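Local coordinates for protein tapirin (Caldicellulosiruptor hydrothermalis, PDB 6N2C) that probably binds cellulose and so attaches the thermophilic bacterium to plant biomass, through a C-terminal beta-helix domain that also carries a zinc ion, at residues Ile259-Gly263 and Asn264-Leu268; Ala451-Glu454 and Glu455-Asn459; Lys458-Pro462 and Thr463-Arg467; Met555-Pro558 and Leu559-Tyr562. One frame throughout, in Å; residues are numbered along the deposited sequence.

Interaction 1: residues Ile259-Gly263 and Asn264-Leu268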
loop_
_atom_site.group_PDB
_atom_site.type_symbol
_atom_site.label_atom_id
_atom_site.label_comp_id
_atom_site.label_asym_id
_atom_site.label_seq_id
_atom_site.Cartn_x
_atom_site.Cartn_y
_atom_site.Cartn_z
ATOM N N ILE A 259 2.880 -3.367 5.021
ATOM C CA ILE A 259 3.784 -2.935 3.959
ATOM C C ILE A 259 5.059 -2.465 4.661
ATOM O O ILE A 259 5.013 -1.495 5.432
ATOM C CB ILE A 259 3.206 -1.817 3.121
ATOM C CG1 ILE A 259 1.759 -2.213 2.577
ATOM C CG2 ILE A 259 4.171 -1.405 2.029
ATOM C CD1 ILE A 259 1.106 -1.122 1.731
ATOM N N THR A 260 6.164 -3.135 4.370
ATOM C CA THR A 260 7.407 -2.933 5.157
ATOM C C THR A 260 8.476 -2.407 4.241
ATOM O O THR A 260 8.843 -3.087 3.302
ATOM C CB THR A 260 7.838 -4.180 5.894
ATOM O OG1 THR A 260 6.758 -4.782 6.608
ATOM C CG2 THR A 260 9.004 -3.879 6.824
ATOM N N PHE A 261 8.932 -1.183 4.511
ATOM C CA PHE A 261 9.983 -0.520 3.784
ATOM C C PHE A 261 11.303 -0.939 4.423
ATOM O O PHE A 261 11.401 -0.989 5.653
ATOM C CB PHE A 261 9.808 0.979 3.840
ATOM C CG PHE A 261 8.680 1.514 3.018
ATOM C CD1 PHE A 261 7.356 1.460 3.458
ATOM C CD2 PHE A 261 8.910 2.032 1.749
ATOM C CE1 PHE A 261 6.317 1.934 2.629
ATOM C CE2 PHE A 261 7.886 2.527 0.927
ATOM C CZ PHE A 261 6.578 2.473 1.388
ATOM N N ASN A 262 12.272 -1.260 3.604
ATOM C CA ASN A 262 13.671 -1.532 4.004
ATOM C C ASN A 262 14.575 -0.886 3.008
ATOM O O ASN A 262 14.258 -0.807 1.846
ATOM C CB ASN A 262 14.004 -3.019 3.952
ATOM C CG ASN A 262 13.154 -3.821 4.870
ATOM O OD1 ASN A 262 13.350 -3.777 6.088
ATOM N ND2 ASN A 262 12.073 -4.463 4.313
ATOM N N GLY A 263 15.782 -0.477 3.471
ATOM C CA GLY A 263 16.878 -0.188 2.577
ATOM C C GLY A 263 16.950 1.269 2.132
ATOM O O GLY A 263 17.902 1.715 1.468
ATOM N N ASN A 264 15.929 2.046 2.517
ATOM C CA ASN A 264 15.774 3.393 2.209
ATOM C C ASN A 264 15.558 3.688 0.716
ATOM O O ASN A 264 15.734 2.818 -0.155
ATOM C CB ASN A 264 16.998 4.252 2.694
ATOM C CG ASN A 264 17.159 4.313 4.244
ATOM O OD1 ASN A 264 16.445 3.691 5.070
ATOM N ND2 ASN A 264 18.059 5.109 4.609
ATOM N N ASN A 265 15.255 4.937 0.451
ATOM C CA ASN A 265 15.126 5.502 -0.875
ATOM C C ASN A 265 13.968 4.846 -1.737
ATOM O O ASN A 265 14.023 4.928 -2.935
ATOM C CB ASN A 265 16.413 5.396 -1.644
ATOM C CG ASN A 265 17.522 6.243 -1.017
ATOM O OD1 ASN A 265 17.345 7.426 -0.906
ATOM N ND2 ASN A 265 18.622 5.611 -0.599
ATOM N N ASN A 266 12.959 4.316 -1.075
ATOM C CA ASN A 266 11.838 3.687 -1.796
ATOM C C ASN A 266 10.784 4.735 -2.018
ATOM O O ASN A 266 10.660 5.707 -1.238
ATOM C CB ASN A 266 11.286 2.596 -0.963
ATOM C CG ASN A 266 12.299 1.505 -0.628
ATOM O OD1 ASN A 266 12.676 0.712 -1.484
ATOM N ND2 ASN A 266 12.706 1.446 0.621
ATOM N N ARG A 267 9.882 4.457 -3.006
ATOM C CA ARG A 267 8.777 5.355 -3.277
ATOM C C ARG A 267 7.563 4.479 -3.625
ATOM O O ARG A 267 7.717 3.527 -4.399
ATOM C CB ARG A 267 9.101 6.237 -4.454
ATOM C CG ARG A 267 8.021 7.277 -4.740
ATOM C CD ARG A 267 8.441 8.317 -5.833
ATOM N NE ARG A 267 7.445 9.348 -6.038
ATOM C CZ ARG A 267 6.390 9.305 -6.880
ATOM N NH1 ARG A 267 6.129 8.276 -7.719
ATOM N NH2 ARG A 267 5.550 10.357 -6.898
ATOM N N LEU A 268 6.458 4.801 -3.010
ATOM C CA LEU A 268 5.149 4.150 -3.309
ATOM C C LEU A 268 4.195 5.243 -3.676
ATOM O O LEU A 268 3.838 6.072 -2.834
ATOM C CB LEU A 268 4.653 3.433 -2.076
ATOM C CG LEU A 268 3.332 2.643 -2.145
ATOM C CD1 LEU A 268 3.334 1.770 -3.368
ATOM C CD2 LEU A 268 3.149 1.862 -0.873
HETATM O O HOH W 1 18.648 2.649 -0.895
#
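The ring of Phe261 meets Asn266 with its edge: CB of Asn266 lies in the ring plane, 3.6 Å from CD2, and the ring of Phe241 from the preceding coil stacks against the same phenyl group. Farther along the rim, CZ of Phe261 touches CB of Leu268 at 4.1 Å, the two side chains crossing at about a right angle. With CG beside its backbone N (chi1 -60°), the Asn266 amide slides past the phenyl ring, inclined 57° to it, and its nitrogen turns back to the other limb. There ND2 of Asn266 donates to O of Asn262 over 3.0 Å, a nearly straight bond. The acceptor lies in the amide plane of Asn266, whereas the donor stands above the carbonyl plane of Asn262, away from its lone pairs. With OD1 of Asn266 accepting from the backbone N of Asn245, both ends of this buried amide are engaged and its flip is fixed. At the apex Gly263 has a positive phi of 91°, where any CB would collide with the carbonyl O of Asn262. A water donates to O of Gly263 at 2.6 Å and accepts from ND2 of Asn265, bridging the exposed tip. The stretch is thus a corner between two faces of a parallel beta-helix, with an asparagine turned inward across the turn. Strand 259-260 runs into it and strand 267-270 leaves it, while Leu268 packs on Val247 of strand 246-249 and on Met253 of strand 252-255, and Phe261 reaches Ile288 of strand 287-290 in the following coil.

Interaction 2: residues Ala451-Glu454 and Glu455-Asn459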
loop_
_atom_site.group_PDB
_atom_site.type_symbol
_atom_site.label_atom_id
_atom_site.label_comp_id
_atom_site.label_asym_id
_atom_site.label_seq_id
_atom_site.Cartn_x
_atom_site.Cartn_y
_atom_site.Cartn_z
ATOM N N ALA A 451 -16.193 -1.205 -1.119
ATOM C CA ALA A 451 -16.781 -2.461 -1.531
ATOM C C ALA A 451 -15.776 -3.373 -2.166
ATOM O O ALA A 451 -15.785 -4.550 -1.863
ATOM C CB ALA A 451 -17.935 -2.241 -2.507
ATOM N N ILE A 452 -14.878 -2.805 -2.929
ATOM C CA ILE A 452 -13.828 -3.612 -3.558
ATOM C C ILE A 452 -12.994 -4.352 -2.521
ATOM O O ILE A 452 -12.619 -5.523 -2.731
ATOM C CB ILE A 452 -12.981 -2.818 -4.565
ATOM C CG1 ILE A 452 -12.155 -3.669 -5.472
ATOM C CG2 ILE A 452 -12.044 -1.863 -3.829
ATOM C CD1 ILE A 452 -12.901 -4.630 -6.336
ATOM N N ILE A 453 -12.679 -3.712 -1.382
ATOM C CA ILE A 453 -11.912 -4.368 -0.343
ATOM C C ILE A 453 -12.706 -5.450 0.359
ATOM O O ILE A 453 -12.182 -6.540 0.637
ATOM C CB ILE A 453 -11.400 -3.326 0.727
ATOM C CG1 ILE A 453 -10.520 -2.273 0.063
ATOM C CG2 ILE A 453 -10.784 -4.038 1.941
ATOM C CD1 ILE A 453 -9.196 -2.740 -0.510
ATOM N N GLU A 454 -13.999 -5.194 0.619
ATOM C CA GLU A 454 -14.880 -6.189 1.155
ATOM C C GLU A 454 -14.861 -7.440 0.305
ATOM O O GLU A 454 -14.718 -8.577 0.870
ATOM C CB GLU A 454 -16.308 -5.689 1.283
ATOM C CG GLU A 454 -16.472 -4.679 2.360
ATOM C CD GLU A 454 -17.888 -4.045 2.391
ATOM O OE1 GLU A 454 -18.814 -4.519 1.635
ATOM O OE2 GLU A 454 -18.002 -2.996 3.105
ATOM N N GLU A 455 -14.932 -7.244 -0.991
ATOM C CA GLU A 455 -15.014 -8.420 -1.915
ATOM C C GLU A 455 -13.685 -9.152 -1.979
ATOM O O GLU A 455 -13.642 -10.382 -1.942
ATOM C CB GLU A 455 -15.477 -8.013 -3.301
ATOM C CG GLU A 455 -16.848 -7.382 -3.345
ATOM C CD GLU A 455 -17.928 -8.398 -2.841
ATOM O OE1 GLU A 455 -18.710 -8.057 -1.902
ATOM O OE2 GLU A 455 -17.814 -9.550 -3.275
ATOM N N ILE A 456 -12.567 -8.426 -2.007
ATOM C CA ILE A 456 -11.245 -9.087 -2.010
ATOM C C ILE A 456 -11.025 -9.936 -0.770
ATOM O O ILE A 456 -10.359 -10.974 -0.779
ATOM C CB ILE A 456 -10.177 -8.010 -2.174
ATOM C CG1 ILE A 456 -10.127 -7.631 -3.663
ATOM C CG2 ILE A 456 -8.808 -8.461 -1.675
ATOM C CD1 ILE A 456 -9.433 -6.257 -3.753
ATOM N N LYS A 457 -11.552 -9.470 0.370
ATOM C CA LYS A 457 -11.323 -10.154 1.598
ATOM C C LYS A 457 -12.219 -11.338 1.807
ATOM O O LYS A 457 -11.933 -12.135 2.716
ATOM C CB LYS A 457 -11.480 -9.151 2.775
ATOM C CG LYS A 457 -10.287 -8.208 2.871
ATOM C CD LYS A 457 -10.411 -7.042 3.911
ATOM C CE LYS A 457 -10.186 -7.486 5.316
ATOM N NZ LYS A 457 -10.248 -6.341 6.309
ATOM N N LYS A 458 -13.289 -11.455 1.033
ATOM C CA LYS A 458 -14.201 -12.599 1.149
ATOM C C LYS A 458 -13.510 -13.839 0.654
ATOM O O LYS A 458 -12.626 -13.773 -0.218
ATOM C CB LYS A 458 -15.504 -12.412 0.353
ATOM C CG LYS A 458 -16.524 -11.512 0.991
ATOM C CD LYS A 458 -17.747 -11.308 0.090
ATOM C CE LYS A 458 -18.499 -10.069 0.565
ATOM N NZ LYS A 458 -19.881 -10.006 0.052
ATOM N N ASN A 459 -13.970 -14.982 1.166
ATOM C CA ASN A 459 -13.361 -16.264 0.850
ATOM C C ASN A 459 -13.630 -16.679 -0.620
ATOM O O ASN A 459 -13.021 -17.596 -1.110
ATOM C CB ASN A 459 -13.868 -17.362 1.801
ATOM C CG ASN A 459 -13.722 -16.993 3.269
ATOM O OD1 ASN A 459 -12.686 -16.513 3.684
ATOM N ND2 ASN A 459 -14.779 -17.247 4.065
HETATM O O HOH W 2 -18.973 -5.647 -0.888
#
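A chi1 of -61° sets CG of Glu455 beside its backbone N, 3.4 Å from O of Ala451, and the bend at chi2 (-62°) then turns the carboxylate end. Lys458 is extended beyond CG and lays its methylene CG on O of Glu454 before its ammonium reaches the carboxylate of Glu455: in one of the two conformers of Lys458, NZ meets OE1 of Glu455 on the syn side at 3.0 Å, a salt bridge near the carboxylate plane. A water donates to this OE1 and to OE1 of Glu454, which also bonds Tyr172, and so lies between two like charges. An alanine in place of Glu455 would probably leave the Lys458 ammonium without this mate and the water with one acceptor fewer. On the apolar side CG1 of Ile452 meets CD1 of Ile456 at 4.1 Å, and CG2 of Ile453 touches CD of Lys457 at 3.6 Å. Regular i to i+4 backbone bonds run from Glu455, Ile456 and Lys457, while Lys458 N reaches O of Glu454 weakly (3.2 Å) and also bonds O of Glu455. This short amphipathic helix lies against the beta-helix, Ile452 and Ile453 facing strand 252-255 and Ile453 also strand 273-276, and Lys457 forms a salt bridge with Asp277, just past that strand.

Interaction 3: residues Lys458-Pro462 and Thr463-Arg467. With GOL (glycerol), chain E.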
loop_
_atom_site.group_PDB
_atom_site.type_symbol
_atom_site.label_atom_id
_atom_site.label_comp_id
_atom_site.label_asym_id
_atom_site.label_seq_id
_atom_site.Cartn_x
_atom_site.Cartn_y
_atom_site.Cartn_z
ATOM N N LYS A 458 -13.289 -11.455 1.033
ATOM C CA LYS A 458 -14.201 -12.599 1.149
ATOM C C LYS A 458 -13.510 -13.839 0.654
ATOM O O LYS A 458 -12.626 -13.773 -0.218
ATOM C CB LYS A 458 -15.504 -12.412 0.353
ATOM C CG LYS A 458 -16.524 -11.512 0.991
ATOM C CD LYS A 458 -17.747 -11.308 0.090
ATOM C CE LYS A 458 -18.499 -10.069 0.565
ATOM N NZ LYS A 458 -19.881 -10.006 0.052
ATOM N N ASN A 459 -13.970 -14.982 1.166
ATOM C CA ASN A 459 -13.361 -16.264 0.850
ATOM C C ASN A 459 -13.630 -16.679 -0.620
ATOM O O ASN A 459 -13.021 -17.596 -1.110
ATOM C CB ASN A 459 -13.868 -17.362 1.801
ATOM C CG ASN A 459 -13.722 -16.993 3.269
ATOM O OD1 ASN A 459 -12.686 -16.513 3.684
ATOM N ND2 ASN A 459 -14.779 -17.247 4.065
ATOM N N THR A 460 -14.549 -16.019 -1.302
ATOM C CA THR A 460 -14.728 -16.194 -2.704
ATOM C C THR A 460 -13.535 -15.697 -3.531
ATOM O O THR A 460 -13.380 -16.113 -4.676
ATOM C CB THR A 460 -16.004 -15.480 -3.203
ATOM O OG1 THR A 460 -16.071 -14.139 -2.690
ATOM C CG2 THR A 460 -17.260 -16.208 -2.758
ATOM N N PHE A 461 -12.693 -14.812 -2.975
ATOM C CA PHE A 461 -11.617 -14.272 -3.829
ATOM C C PHE A 461 -10.309 -14.892 -3.511
ATOM O O PHE A 461 -9.866 -14.831 -2.366
ATOM C CB PHE A 461 -11.528 -12.739 -3.647
ATOM C CG PHE A 461 -10.551 -12.113 -4.581
ATOM C CD1 PHE A 461 -10.925 -11.749 -5.886
ATOM C CD2 PHE A 461 -9.241 -11.851 -4.178
ATOM C CE1 PHE A 461 -10.012 -11.212 -6.744
ATOM C CE2 PHE A 461 -8.350 -11.256 -5.058
ATOM C CZ PHE A 461 -8.695 -10.936 -6.333
ATOM N N PRO A 462 -9.603 -15.447 -4.479
ATOM C CA PRO A 462 -9.821 -15.347 -5.926
ATOM C C PRO A 462 -10.470 -16.600 -6.553
ATOM O O PRO A 462 -10.679 -16.663 -7.786
ATOM C CB PRO A 462 -8.406 -15.164 -6.405
ATOM C CG PRO A 462 -7.590 -16.077 -5.520
ATOM C CD PRO A 462 -8.231 -15.853 -4.169
ATOM N N THR A 463 -10.697 -17.617 -5.722
ATOM C CA THR A 463 -11.052 -18.914 -6.335
ATOM C C THR A 463 -12.413 -19.037 -7.021
ATOM O O THR A 463 -12.589 -20.023 -7.750
ATOM C CB THR A 463 -10.889 -20.117 -5.342
ATOM O OG1 THR A 463 -11.804 -19.967 -4.283
ATOM C CG2 THR A 463 -9.508 -20.228 -4.833
ATOM N N ASN A 464 -13.378 -18.121 -6.836
ATOM C CA ASN A 464 -14.516 -18.119 -7.668
ATOM C C ASN A 464 -14.157 -17.967 -9.135
ATOM O O ASN A 464 -14.872 -18.466 -10.004
ATOM C CB ASN A 464 -15.525 -17.002 -7.299
ATOM C CG ASN A 464 -16.525 -17.436 -6.261
ATOM O OD1 ASN A 464 -16.216 -18.212 -5.332
ATOM N ND2 ASN A 464 -17.755 -16.769 -6.317
ATOM N N TRP A 465 -13.045 -17.270 -9.444
ATOM C CA TRP A 465 -12.653 -16.903 -10.789
ATOM C C TRP A 465 -11.362 -17.527 -11.353
ATOM O O TRP A 465 -11.084 -17.491 -12.575
ATOM C CB TRP A 465 -12.592 -15.330 -10.842
ATOM C CG TRP A 465 -13.882 -14.729 -10.463
ATOM C CD1 TRP A 465 -14.961 -14.595 -11.230
ATOM C CD2 TRP A 465 -14.251 -14.225 -9.140
ATOM N NE1 TRP A 465 -15.976 -14.005 -10.499
ATOM C CE2 TRP A 465 -15.562 -13.776 -9.219
ATOM C CE3 TRP A 465 -13.577 -14.119 -7.920
ATOM C CZ2 TRP A 465 -16.232 -13.210 -8.132
ATOM C CZ3 TRP A 465 -14.212 -13.600 -6.831
ATOM C CH2 TRP A 465 -15.559 -13.171 -6.930
ATOM N N ILE A 466 -10.532 -18.077 -10.507
ATOM C CA ILE A 466 -9.315 -18.700 -10.936
ATOM C C ILE A 466 -9.104 -19.938 -10.095
ATOM O O ILE A 466 -8.985 -19.891 -8.866
ATOM C CB ILE A 466 -8.040 -17.763 -10.976
ATOM C CG1 ILE A 466 -6.876 -18.517 -11.533
ATOM C CG2 ILE A 466 -7.724 -17.132 -9.642
ATOM C CD1 ILE A 466 -5.630 -17.751 -11.901
ATOM N N ARG A 467 -8.926 -21.074 -10.771
ATOM C CA ARG A 467 -9.004 -22.406 -10.089
ATOM C C ARG A 467 -7.876 -23.243 -10.640
ATOM O O ARG A 467 -8.107 -24.100 -11.543
ATOM C CB ARG A 467 -10.349 -23.072 -10.373
ATOM C CG ARG A 467 -11.457 -22.246 -9.783
ATOM C CD ARG A 467 -12.817 -22.840 -9.960
ATOM N NE ARG A 467 -13.818 -21.911 -9.579
ATOM C CZ ARG A 467 -15.123 -22.095 -9.777
ATOM N NH1 ARG A 467 -15.598 -23.299 -10.183
ATOM N NH2 ARG A 467 -15.968 -21.091 -9.557
HETATM C C1 GOL E . -9.453 -18.525 -2.139
HETATM O O1 GOL E . -10.679 -17.945 -2.774
HETATM C C2 GOL E . -8.915 -18.037 -0.789
HETATM O O2 GOL E . -9.417 -16.727 -0.450
HETATM C C3 GOL E . -7.363 -17.958 -0.733
HETATM O O3 GOL E . -6.944 -17.172 0.422
#
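Trp465 can be followed outward from CB, which lies 3.8 Å from O of Pro462. With CG beside the backbone N (chi1 -57°), the indole swings toward the preceding residues, and CE3 lies 3.8 Å from O of Thr460 and 3.9 Å from O of Pro462. At the far corner CZ3 lies 3.4 Å from O of Thr460 and 3.9 Å from CD1 of Phe461, at the phenyl edge, the two aromatic side chains crossing at about a right angle. NE1 is hydrogen-bonded to OE1 of Glu572, and one indole face carries CB of the adjacent Asn464. Backbone bonds close the loop. Asn464 N donates to O of Thr460 at 2.9 Å, almost straight and in the carbonyl plane. CG2 of Ile466 packs on CB of Pro462 at 3.8 Å. A glycerol, probably from the crystallisation liquor, accepts from Thr463 N through O1, while its O1 donates to O of Asn459 and its O2 to O of Phe461; Asn236 also binds it. Main-chain amides, a guanidinium and outside donors thus share the carbonyls: O of Pro462, a proline preceded by a cis peptide bond, is gripped by Trp465 N and Ile466 N from opposite faces of its plane, and Arg467 ties O of Thr463 through NE and O of Asn464 through NH2.

Interaction 4: residues Met555-Pro558 and Leu559-Tyr562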
loop_
_atom_site.group_PDB
_atom_site.type_symbol
_atom_site.label_atom_id
_atom_site.label_comp_id
_atom_site.label_asym_id
_atom_site.label_seq_id
_atom_site.Cartn_x
_atom_site.Cartn_y
_atom_site.Cartn_z
ATOM N N MET A 555 -2.864 -12.973 -22.569
ATOM C CA MET A 555 -2.752 -14.294 -23.100
ATOM C C MET A 555 -3.380 -14.403 -24.514
ATOM O O MET A 555 -4.463 -13.792 -24.734
ATOM C CB MET A 555 -3.465 -15.329 -22.157
ATOM C CG MET A 555 -2.648 -15.627 -20.872
ATOM S SD MET A 555 -3.491 -16.918 -19.868
ATOM C CE MET A 555 -4.759 -16.061 -19.140
ATOM N N PRO A 556 -2.816 -15.279 -25.334
ATOM C CA PRO A 556 -3.403 -15.417 -26.678
ATOM C C PRO A 556 -4.850 -16.010 -26.508
ATOM O O PRO A 556 -5.128 -16.837 -25.602
ATOM C CB PRO A 556 -2.491 -16.400 -27.351
ATOM C CG PRO A 556 -1.173 -16.283 -26.606
ATOM C CD PRO A 556 -1.556 -16.018 -25.214
ATOM N N GLN A 557 -5.715 -15.615 -27.430
ATOM C CA GLN A 557 -7.102 -16.020 -27.307
ATOM C C GLN A 557 -7.277 -17.530 -27.260
ATOM O O GLN A 557 -8.145 -17.953 -26.523
ATOM C CB GLN A 557 -7.971 -15.349 -28.398
ATOM C CG GLN A 557 -9.471 -15.538 -28.138
ATOM C CD GLN A 557 -9.908 -14.878 -26.850
ATOM O OE1 GLN A 557 -9.661 -13.715 -26.624
ATOM N NE2 GLN A 557 -10.622 -15.602 -26.055
ATOM N N PRO A 558 -6.520 -18.316 -28.016
ATOM C CA PRO A 558 -6.717 -19.779 -27.975
ATOM C C PRO A 558 -6.336 -20.345 -26.587
ATOM O O PRO A 558 -6.956 -21.315 -26.102
ATOM C CB PRO A 558 -5.765 -20.330 -28.995
ATOM C CG PRO A 558 -5.296 -19.150 -29.794
ATOM C CD PRO A 558 -5.640 -17.906 -29.141
ATOM N N LEU A 559 -5.434 -19.641 -25.922
ATOM C CA LEU A 559 -5.063 -20.086 -24.532
ATOM C C LEU A 559 -6.174 -19.699 -23.587
ATOM O O LEU A 559 -6.542 -20.511 -22.744
ATOM C CB LEU A 559 -3.673 -19.552 -24.137
ATOM C CG LEU A 559 -3.176 -19.822 -22.691
ATOM C CD1 LEU A 559 -2.979 -21.349 -22.617
ATOM C CD2 LEU A 559 -1.872 -19.083 -22.495
ATOM N N ILE A 560 -6.746 -18.490 -23.652
ATOM C CA ILE A 560 -7.822 -18.082 -22.836
ATOM C C ILE A 560 -9.035 -19.034 -23.047
ATOM O O ILE A 560 -9.678 -19.540 -22.112
ATOM C CB ILE A 560 -8.253 -16.666 -23.142
ATOM C CG1 ILE A 560 -7.147 -15.650 -22.748
ATOM C CG2 ILE A 560 -9.577 -16.290 -22.508
ATOM C CD1 ILE A 560 -7.394 -14.283 -23.180
ATOM N N ASP A 561 -9.326 -19.311 -24.320
ATOM C CA ASP A 561 -10.452 -20.194 -24.628
ATOM C C ASP A 561 -10.247 -21.588 -23.973
ATOM O O ASP A 561 -11.197 -22.151 -23.426
ATOM C CB ASP A 561 -10.582 -20.420 -26.131
ATOM C CG ASP A 561 -11.016 -19.143 -26.877
ATOM O OD1 ASP A 561 -11.433 -18.133 -26.297
ATOM O OD2 ASP A 561 -10.907 -19.270 -28.061
ATOM N N TYR A 562 -9.043 -22.113 -24.037
ATOM C CA TYR A 562 -8.727 -23.372 -23.379
ATOM C C TYR A 562 -8.930 -23.306 -21.876
ATOM O O TYR A 562 -9.662 -24.169 -21.253
ATOM C CB TYR A 562 -7.324 -23.843 -23.656
ATOM C CG TYR A 562 -6.929 -25.118 -22.987
ATOM C CD1 TYR A 562 -7.337 -26.365 -23.493
ATOM C CD2 TYR A 562 -6.270 -25.120 -21.755
ATOM C CE1 TYR A 562 -6.988 -27.534 -22.845
ATOM C CE2 TYR A 562 -5.986 -26.276 -21.058
ATOM C CZ TYR A 562 -6.286 -27.487 -21.630
ATOM O OH TYR A 562 -6.011 -28.618 -20.974
#
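Met555 and Ile560 form the tight side of this helix start: CB of Met555 lies 3.7 Å from CG1 of Ile560, and CD1 of the isoleucine comes to 3.4 Å from O of Met555. Beside them, SD of Met555, carried outward by the extended chi2 (-177°), rests on CD2 of Leu559 at 3.8 Å, the chains crossing at about a right angle. The ring of Pro556 lies alongside Leu559, pointing the same way, and its CD completes the apolar group. An alanine at Ile560 would probably open a gap beside CB of Met555 and leave the first turn of the helix less firmly packed on the residues before it. The solvent side holds one polar link. NE2 of Gln557 donates to OD1 of Asp561 at 2.7 Å, nearly straight, 163°; the acceptor lies in the amide plane of Gln557, yet the donor approaches from above the carboxylate plane. The other amide end, OE1, accepts from Arg554, which fixes the flip of the glutamine. Pro556 occupies the N-cap position and its carbonyl takes the amide of Ile560 at 3.0 Å, opening the i to i+4 pattern. Helix 557-565 packs on the face formed by strands 483-488 and 513-518, near one end of the beta-helix, with Leu559 on Ser485 and Val487 of the first and on Phe515 and Ile517 of the second, while Tyr562 bonds Glu473.

Interactions 2 and 3 are continuous, sharing Lys458 and Asn459: the helix of interaction 2 runs straight into the loop of interaction 3, and CB of Phe461 packs 3.6 Å from O of Ile456. Their centres are 10 Å apart, and both bear on the beta-helix. Interaction 1 is a corner of that beta-helix, its centre 26 Å from that of interaction 2 and with no direct touch. Interaction 4 packs against strands near one end of it, its nearest atoms about 7 Å from those of interaction 3. It is also the one near the zinc site of His530, Asp532 and Glu551, with the side chain of Pro556 about 10 Å from that of Asp532.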